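Endoglucanase (Clostridium thermocellum, PDB 2YIK) probably hydrolyses internal beta-1,4-glucosidic bonds of cellulose, as a family 9 glycoside hydrolase. Local coordinates at residues M425-L429 with G430-L434; T489-Y492 with I493-E496. All coordinates share one frame; numbering follows the deposited sequence.

Contact 1 (M425-L429 with G430-L434); sequences MDYLL and GKNPL
Asn432 lies across the ring of Tyr427, and its amide reaches back to the backbone carbonyl of the same tyrosine. The CB of Asn432 sits over one ring face, shifted toward the rim and 3.3 Å from Tyr427 CE2, a CH-pi contact. With CG anti to the backbone N (chi1 173°), the Tyr427 ring comes to lie against the loop. The backbone puts Asn432 CB over the ring, and chi1 of 56°, with CG between the backbone N and the carbonyl carbon, points the amide back at the last turn of helix 416-428. The amide and ring planes are 53° apart. Asn432 ND2 gives a hydrogen bond of 2.8 Å to Tyr427 O, which lies close to the amide plane. Gly430 N reaches the same oxygen at 3.0 Å, but from above the carbonyl plane, so two donors grip it from different directions. Lys431 N bonds to Asp426 O at 2.9 Å. With the positive phi of Gly430, these two backbone bonds form a Schellman motif that ends the helix. Asn432 OD1 takes the N-H of Leu434 at 2.9 Å, on a lone pair, closing an Asx turn, while ND2 also donates to Arg436 O. Lys431 runs out extended past Asp426, and one water joins Asp426 OD2 (2.7 Å) to Lys431 NZ (3.2 Å). The other carboxylate oxygen of Asp426 is bonded to Tyr40, and the Tyr427 hydroxyl to Asp483. Carbonyls of the last helical turn thus find donors in the following loop, which is tied to the helix end by two backbone bonds and by one amide that bonds to both helix and loop.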
# COMPACT_ATOMS: atom_id res chain seq x y z
N MET A 425 -15.82 -1.82 11.17
CA MET A 425 -14.67 -1.40 11.98
C MET A 425 -14.94 -1.73 13.45
O MET A 425 -14.04 -2.18 14.17
CB MET A 425 -14.39 0.10 11.84
CG MET A 425 -13.11 0.53 12.55
SD MET A 425 -11.64 -0.32 11.88
CE MET A 425 -11.26 0.80 10.45
N ASP A 426 -16.17 -1.49 13.89
CA ASP A 426 -16.51 -1.80 15.28
C ASP A 426 -16.37 -3.30 15.54
O ASP A 426 -15.95 -3.71 16.62
CB ASP A 426 -17.93 -1.32 15.62
CG ASP A 426 -18.03 0.20 15.71
OD1 ASP A 426 -16.99 0.89 15.61
OD2 ASP A 426 -19.16 0.72 15.88
N TYR A 427 -16.70 -4.14 14.55
CA TYR A 427 -16.53 -5.58 14.73
C TYR A 427 -15.04 -5.85 14.92
O TYR A 427 -14.64 -6.56 15.85
CB TYR A 427 -17.01 -6.38 13.50
CG TYR A 427 -16.70 -7.88 13.56
CD1 TYR A 427 -15.40 -8.35 13.36
CD2 TYR A 427 -17.69 -8.83 13.85
CE1 TYR A 427 -15.09 -9.71 13.45
CE2 TYR A 427 -17.39 -10.20 13.94
CZ TYR A 427 -16.08 -10.63 13.75
OH TYR A 427 -15.74 -11.97 13.86
N LEU A 428 -14.21 -5.28 14.05
CA LEU A 428 -12.77 -5.48 14.15
C LEU A 428 -12.17 -4.90 15.43
O LEU A 428 -11.13 -5.37 15.89
CB LEU A 428 -12.06 -4.91 12.92
CG LEU A 428 -12.24 -5.74 11.63
CD1 LEU A 428 -11.67 -4.97 10.44
CD2 LEU A 428 -11.54 -7.08 11.78
N LEU A 429 -12.83 -3.91 16.02
CA LEU A 429 -12.33 -3.32 17.25
C LEU A 429 -12.81 -4.07 18.50
O LEU A 429 -12.45 -3.70 19.61
CB LEU A 429 -12.72 -1.83 17.34
CG LEU A 429 -12.04 -0.89 16.33
CD1 LEU A 429 -12.52 0.54 16.54
CD2 LEU A 429 -10.52 -0.97 16.48
N GLY A 430 -13.62 -5.11 18.31
CA GLY A 430 -14.08 -5.87 19.47
C GLY A 430 -15.56 -6.23 19.57
O GLY A 430 -15.93 -7.04 20.42
N LYS A 431 -16.40 -5.64 18.72
CA LYS A 431 -17.83 -5.92 18.74
C LYS A 431 -18.07 -7.23 17.97
O LYS A 431 -18.66 -7.24 16.88
CB LYS A 431 -18.58 -4.75 18.10
CG LYS A 431 -20.06 -4.70 18.38
CD LYS A 431 -20.60 -3.29 18.17
CE LYS A 431 -22.11 -3.26 18.33
NZ LYS A 431 -22.69 -1.98 17.82
N ASN A 432 -17.61 -8.34 18.56
CA ASN A 432 -17.72 -9.65 17.94
C ASN A 432 -17.87 -10.76 18.99
O ASN A 432 -17.76 -10.51 20.19
CB ASN A 432 -16.47 -9.91 17.09
CG ASN A 432 -15.19 -9.77 17.88
OD1 ASN A 432 -14.93 -10.53 18.82
ND2 ASN A 432 -14.36 -8.79 17.51
N PRO A 433 -18.12 -12.01 18.55
CA PRO A 433 -18.28 -13.14 19.47
C PRO A 433 -17.16 -13.39 20.47
O PRO A 433 -17.40 -13.99 21.52
CB PRO A 433 -18.50 -14.32 18.53
CG PRO A 433 -19.23 -13.70 17.40
CD PRO A 433 -18.44 -12.42 17.17
N LEU A 434 -15.94 -12.96 20.15
CA LEU A 434 -14.80 -13.17 21.04
C LEU A 434 -14.45 -11.92 21.83
O LEU A 434 -13.52 -11.94 22.64
CB LEU A 434 -13.56 -13.58 20.23
CG LEU A 434 -13.60 -14.82 19.33
CD1 LEU A 434 -12.25 -15.03 18.67
CD2 LEU A 434 -13.98 -16.05 20.17
O HOH W 1 -21.44 -0.63 15.17

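Contact 2 (T489-Y492 with I493-E496)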
# COMPACT_ATOMS: atom_id res chain seq x y z
N THR A 489 1.90 -16.41 18.18
CA THR A 489 2.94 -15.90 17.30
C THR A 489 3.11 -16.77 16.05
O THR A 489 3.37 -16.26 14.96
CB THR A 489 4.28 -15.78 18.05
OG1 THR A 489 4.13 -14.87 19.16
CG2 THR A 489 5.38 -15.25 17.12
N ASN A 490 2.96 -18.09 16.19
CA ASN A 490 3.13 -18.96 15.03
C ASN A 490 1.88 -19.17 14.18
O ASN A 490 1.91 -19.98 13.25
CB ASN A 490 3.73 -20.32 15.45
CG ASN A 490 2.81 -21.11 16.36
OD1 ASN A 490 1.67 -20.72 16.62
ND2 ASN A 490 3.32 -22.24 16.86
N ASP A 491 0.79 -18.47 14.50
CA ASP A 491 -0.42 -18.59 13.68
C ASP A 491 -0.19 -17.60 12.54
O ASP A 491 -0.58 -16.43 12.63
CB ASP A 491 -1.68 -18.19 14.48
CG ASP A 491 -2.94 -18.21 13.62
OD1 ASP A 491 -2.85 -18.63 12.44
OD2 ASP A 491 -4.02 -17.80 14.12
N TYR A 492 0.45 -18.07 11.48
CA TYR A 492 0.77 -17.20 10.36
C TYR A 492 -0.37 -16.83 9.42
O TYR A 492 -0.18 -16.04 8.50
CB TYR A 492 1.92 -17.79 9.54
CG TYR A 492 1.63 -19.14 8.95
CD1 TYR A 492 1.82 -20.31 9.69
CD2 TYR A 492 1.12 -19.24 7.65
CE1 TYR A 492 1.50 -21.56 9.14
CE2 TYR A 492 0.80 -20.48 7.10
CZ TYR A 492 0.99 -21.63 7.84
OH TYR A 492 0.66 -22.85 7.28
N ILE A 493 -1.56 -17.40 9.62
CA ILE A 493 -2.68 -17.05 8.76
C ILE A 493 -3.52 -15.97 9.41
O ILE A 493 -3.67 -14.86 8.88
CB ILE A 493 -3.58 -18.27 8.47
CG1 ILE A 493 -2.84 -19.28 7.59
CG2 ILE A 493 -4.86 -17.82 7.76
CD1 ILE A 493 -2.35 -18.67 6.28
N TYR A 494 -4.04 -16.28 10.59
CA TYR A 494 -4.89 -15.36 11.29
C TYR A 494 -4.18 -14.27 12.08
O TYR A 494 -4.80 -13.26 12.43
CB TYR A 494 -5.87 -16.17 12.14
CG TYR A 494 -6.68 -17.08 11.24
CD1 TYR A 494 -7.68 -16.56 10.41
CD2 TYR A 494 -6.37 -18.44 11.13
CE1 TYR A 494 -8.36 -17.36 9.49
CE2 TYR A 494 -7.05 -19.26 10.20
CZ TYR A 494 -8.04 -18.71 9.39
OH TYR A 494 -8.70 -19.49 8.46
N ASN A 495 -2.88 -14.44 12.34
CA ASN A 495 -2.12 -13.42 13.07
C ASN A 495 -1.04 -12.76 12.23
O ASN A 495 -0.15 -12.08 12.76
CB ASN A 495 -1.52 -14.00 14.36
CG ASN A 495 -2.24 -13.50 15.61
OD1 ASN A 495 -1.84 -13.78 16.74
ND2 ASN A 495 -3.32 -12.74 15.41
N GLU A 496 -1.12 -12.96 10.92
CA GLU A 496 -0.18 -12.34 9.99
C GLU A 496 -0.40 -10.83 10.01
O GLU A 496 -1.53 -10.36 10.23
CB GLU A 496 -0.45 -12.88 8.57
CG GLU A 496 0.15 -12.09 7.42
CD GLU A 496 1.64 -12.31 7.25
OE1 GLU A 496 2.31 -12.71 8.23
OE2 GLU A 496 2.14 -12.08 6.12
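Asp491 and Tyr494 meet obliquely, with carboxylate and ring planes 56° apart. Because the CG of Asp491 is anti to its own N (chi1 176°), the carboxylate is carried to the N-H groups two and three residues on. There OD1 receives Tyr494 N at 3.2 Å, the donor coming from above the carboxylate plane, and Ile493 N more weakly at 3.3 Å. The second oxygen, OD2, rests 3.2 Å from Tyr494 CB and lies at the edge of that ring, in its plane. One face of the ring is taken by Ile493 CG2, 3.5 Å above the plane and over the centre, so the two neighbours meet the tyrosine quite differently: the carboxylate from the rim, the methyl from above. The backbone completes the turn, Asn495 N bonding to Asp491 O at 3.1 Å. Side-chain and main-chain oxygens of one aspartate thus hold the N-H groups that follow, the pattern of an Asx motif, with Asp491 also at the centre of an inverse gamma turn. The loop leads into helix 499-516 of the (alpha/alpha)6-barrel catalytic domain expected of family 9 and brings the side chain of Glu496 to about 4 Å from that of His451, a predicted active-site residue. Tyr492 and Ile493 lie side by side and point the same way, Tyr492 CE2 touching Ile493 CD1 at 3.7 Å. Beyond them, Ile493 packs on Trp390 and Tyr494 on Gln389. The CB of Glu496 comes to 3.2 Å from Tyr492 O, and the backbone of Asn495 is bonded to that of His451.

In the fold
Contact 1 is largely buried and contact 2 lies at the surface; both are local turns on the same side of the chain's centre. Their centres are 18 Å apart and their nearest atoms about 9 Å, so they do not touch. Contact 1 finishes helix 416-428, whereas contact 2 belongs wholly to the loop ahead of helix 499-516. The two helices nevertheless meet, since Met425 packs against Phe505 and Leu512. In contact 1 an asparagine amide donates to a helix-end carbonyl; in contact 2 an aspartate carboxylate accepts from loop N-H groups. Contact 1 lies away from the metal sites and the predicted active site, while contact 2, through Glu496, comes close to His451.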